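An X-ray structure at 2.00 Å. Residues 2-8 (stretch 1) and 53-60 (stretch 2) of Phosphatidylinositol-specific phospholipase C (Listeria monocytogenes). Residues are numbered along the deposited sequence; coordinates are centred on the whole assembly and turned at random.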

# COMPACT_ATOMS: atom_id res chain seq x y z
N THR A 2 -18.41 2.38 9.08
CA THR A 2 -17.43 1.41 9.56
C THR A 2 -16.17 1.39 8.71
O THR A 2 -16.24 1.52 7.48
CB THR A 2 -18.01 -0.02 9.58
OG1 THR A 2 -18.53 -0.34 8.28
CG2 THR A 2 -19.11 -0.15 10.62
N THR A 3 -15.03 1.22 9.36
CA THR A 3 -13.74 1.17 8.68
C THR A 3 -13.68 -0.07 7.79
O THR A 3 -12.88 -0.13 6.85
CB THR A 3 -12.58 1.11 9.69
OG1 THR A 3 -12.78 0.00 10.58
CG2 THR A 3 -12.51 2.39 10.50
N LYS A 4 -14.52 -1.05 8.09
CA LYS A 4 -14.56 -2.30 7.32
C LYS A 4 -15.12 -2.10 5.91
O LYS A 4 -14.78 -2.86 4.99
CB LYS A 4 -15.37 -3.34 8.09
CG LYS A 4 -15.30 -4.74 7.51
CD LYS A 4 -15.90 -5.75 8.47
CE LYS A 4 -17.38 -5.50 8.71
NZ LYS A 4 -17.94 -6.43 9.73
N GLN A 5 -15.95 -1.08 5.72
CA GLN A 5 -16.55 -0.79 4.42
C GLN A 5 -16.63 0.71 4.14
O GLN A 5 -17.63 1.18 3.61
CB GLN A 5 -17.95 -1.39 4.34
CG GLN A 5 -18.01 -2.89 4.56
CD GLN A 5 -19.38 -3.48 4.29
OE1 GLN A 5 -20.40 -2.81 4.47
NE2 GLN A 5 -19.41 -4.73 3.86
N TRP A 6 -15.57 1.44 4.47
CA TRP A 6 -15.57 2.89 4.27
C TRP A 6 -15.61 3.36 2.82
O TRP A 6 -16.26 4.36 2.51
CB TRP A 6 -14.41 3.56 5.01
CG TRP A 6 -13.01 3.25 4.49
CD1 TRP A 6 -12.22 2.19 4.83
CD2 TRP A 6 -12.23 4.07 3.61
NE1 TRP A 6 -10.98 2.31 4.23
CE2 TRP A 6 -10.96 3.45 3.48
CE3 TRP A 6 -12.47 5.27 2.92
CZ2 TRP A 6 -9.94 3.99 2.69
CZ3 TRP A 6 -11.45 5.81 2.14
CH2 TRP A 6 -10.20 5.17 2.03
N MET A 7 -14.95 2.63 1.92
CA MET A 7 -14.93 3.01 0.50
C MET A 7 -16.27 2.82 -0.21
O MET A 7 -16.54 3.48 -1.21
CB MET A 7 -13.84 2.26 -0.26
CG MET A 7 -12.43 2.54 0.24
SD MET A 7 -11.20 1.75 -0.78
CE MET A 7 -10.35 3.15 -1.44
N SER A 8 -17.09 1.91 0.29
CA SER A 8 -18.40 1.64 -0.30
C SER A 8 -19.31 2.86 -0.21
O SER A 8 -20.21 3.03 -1.03
CB SER A 8 -19.06 0.45 0.40
OG SER A 8 -19.38 0.77 1.74
N GLN A 53 -5.66 -5.50 9.59
CA GLN A 53 -5.36 -4.23 8.95
C GLN A 53 -6.46 -3.83 7.97
O GLN A 53 -6.87 -2.67 7.92
CB GLN A 53 -4.02 -4.30 8.22
CG GLN A 53 -2.81 -4.47 9.12
CD GLN A 53 -1.53 -4.59 8.33
OE1 GLN A 53 -1.37 -3.96 7.28
NE2 GLN A 53 -0.61 -5.42 8.81
N LEU A 54 -6.94 -4.81 7.20
CA LEU A 54 -8.00 -4.55 6.24
C LEU A 54 -9.27 -4.13 6.96
O LEU A 54 -9.90 -3.14 6.58
CB LEU A 54 -8.25 -5.79 5.37
CG LEU A 54 -7.08 -6.23 4.48
CD1 LEU A 54 -7.47 -7.44 3.64
CD2 LEU A 54 -6.64 -5.08 3.58
N GLU A 55 -9.64 -4.85 8.01
CA GLU A 55 -10.83 -4.50 8.79
C GLU A 55 -10.68 -3.16 9.50
O GLU A 55 -11.67 -2.52 9.84
CB GLU A 55 -11.15 -5.59 9.82
CG GLU A 55 -11.66 -6.89 9.23
CD GLU A 55 -12.59 -7.64 10.17
OE1 GLU A 55 -12.33 -7.65 11.40
OE2 GLU A 55 -13.59 -8.21 9.68
N ALA A 56 -9.43 -2.74 9.74
CA ALA A 56 -9.15 -1.47 10.40
C ALA A 56 -9.22 -0.30 9.42
O ALA A 56 -9.15 0.87 9.83
CB ALA A 56 -7.78 -1.52 11.07
N GLY A 57 -9.32 -0.59 8.13
CA GLY A 57 -9.41 0.47 7.15
C GLY A 57 -8.24 0.61 6.19
O GLY A 57 -8.31 1.42 5.27
N ILE A 58 -7.17 -0.15 6.40
CA ILE A 58 -6.01 -0.09 5.52
C ILE A 58 -6.44 -0.54 4.13
O ILE A 58 -7.11 -1.56 3.99
CB ILE A 58 -4.87 -1.02 6.03
CG1 ILE A 58 -4.37 -0.57 7.40
CG2 ILE A 58 -3.74 -1.09 5.02
CD1 ILE A 58 -3.86 0.86 7.45
N ARG A 59 -6.11 0.25 3.11
CA ARG A 59 -6.50 -0.11 1.74
C ARG A 59 -5.31 -0.18 0.80
O ARG A 59 -5.47 -0.36 -0.40
CB ARG A 59 -7.55 0.86 1.20
CG ARG A 59 -8.91 0.74 1.85
CD ARG A 59 -9.54 -0.63 1.62
NE ARG A 59 -10.80 -0.74 2.34
CZ ARG A 59 -10.92 -1.20 3.59
NH1 ARG A 59 -9.85 -1.61 4.25
NH2 ARG A 59 -12.11 -1.22 4.18
N TYR A 60 -4.12 0.02 1.35
CA TYR A 60 -2.91 -0.07 0.57
C TYR A 60 -2.00 -1.02 1.33
O TYR A 60 -1.77 -0.84 2.53
CB TYR A 60 -2.22 1.30 0.45
CG TYR A 60 -0.80 1.21 -0.08
CD1 TYR A 60 -0.55 1.19 -1.44
CD2 TYR A 60 0.27 1.09 0.80
CE1 TYR A 60 0.75 1.06 -1.93
CE2 TYR A 60 1.57 0.95 0.33
CZ TYR A 60 1.80 0.94 -1.04
OH TYR A 60 3.08 0.80 -1.51
O HOH W 1 -15.90 -6.58 11.45

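Three residues dominate the 379 Å² buried between the two stretches: Arg59 with 91 Å² covered by the other stretch, Glu55 with 60 Å² and Lys4 with 57 Å².

The CA-to-CB bond of Arg59 points toward the N-terminal stretch, and its side chain (chi1 -70°, m; chi2 -63°, m; chi3 176°, t) carries a buried guanidinium to the backbone there. One bond crosses at this point: Arg59 NH2 to Thr3 O, 3.0 Å, weak because the angle at the hydrogen is only 120°. Lys4 O lies 3.2 Å from Arg59 NH2, close enough by distance, but the angle is poor and the pair does not count as a hydrogen bond. The group is held more firmly from its own stretch, where Arg59 NH1 donates to Leu54 O and to Ile58 O, each at 2.8 Å, with angles of 159° and 149°. These two bonds help anchor the guanidinium from within its own stretch, and Arg59 NE and NH2 have further partners elsewhere in the structure. Trp6 CD1 lies over one face of the guanidinium, 3.5 Å from Arg59 NH2, while Met7 SD packs 3.6 Å from Arg59 CG on the aliphatic part.

Glu55 contributes through both its backbone and its side chain. Its carbonyl accepts a hydrogen bond from Thr3, with Thr3 OG1 2.9 Å from Glu55 O; the p rotamer of Thr3 (chi1 55°) places the hydroxyl there. Its CA-to-CB bond points sideways, yet the end of the side chain comes nearer, bringing Glu55 OE2 to 3.6 Å from Lys4 CD. That contact is with a methylene, and the charged ends are linked instead through water 1, which accepts from Lys4 NZ at 2.7 Å and donates weakly to Glu55 OE2 at 3.3 Å. Lys4 thus covers its surface largely by packing, its chain extended except for the p turn at chi3 (63°).

Gly57 joins these contacts by its backbone. With phi 114° it closes a Schellman motif, in which Gly57 N bonds to Leu54 O (3.0 Å) and Ile58 N to Gln53 O (3.0 Å). Trp6 NE1 donates to Gly57 O at 3.0 Å and 142°, the acceptor lying near the plane of the indole at its edge. Gly57 CA also makes a CA-H...O contact with Thr3 O at 3.5 Å. An ideal CB would be jammed against the preceding carbonyl O, so the backbone angles alone call for glycine; it would also stand 3.6 Å from Thr3 CB.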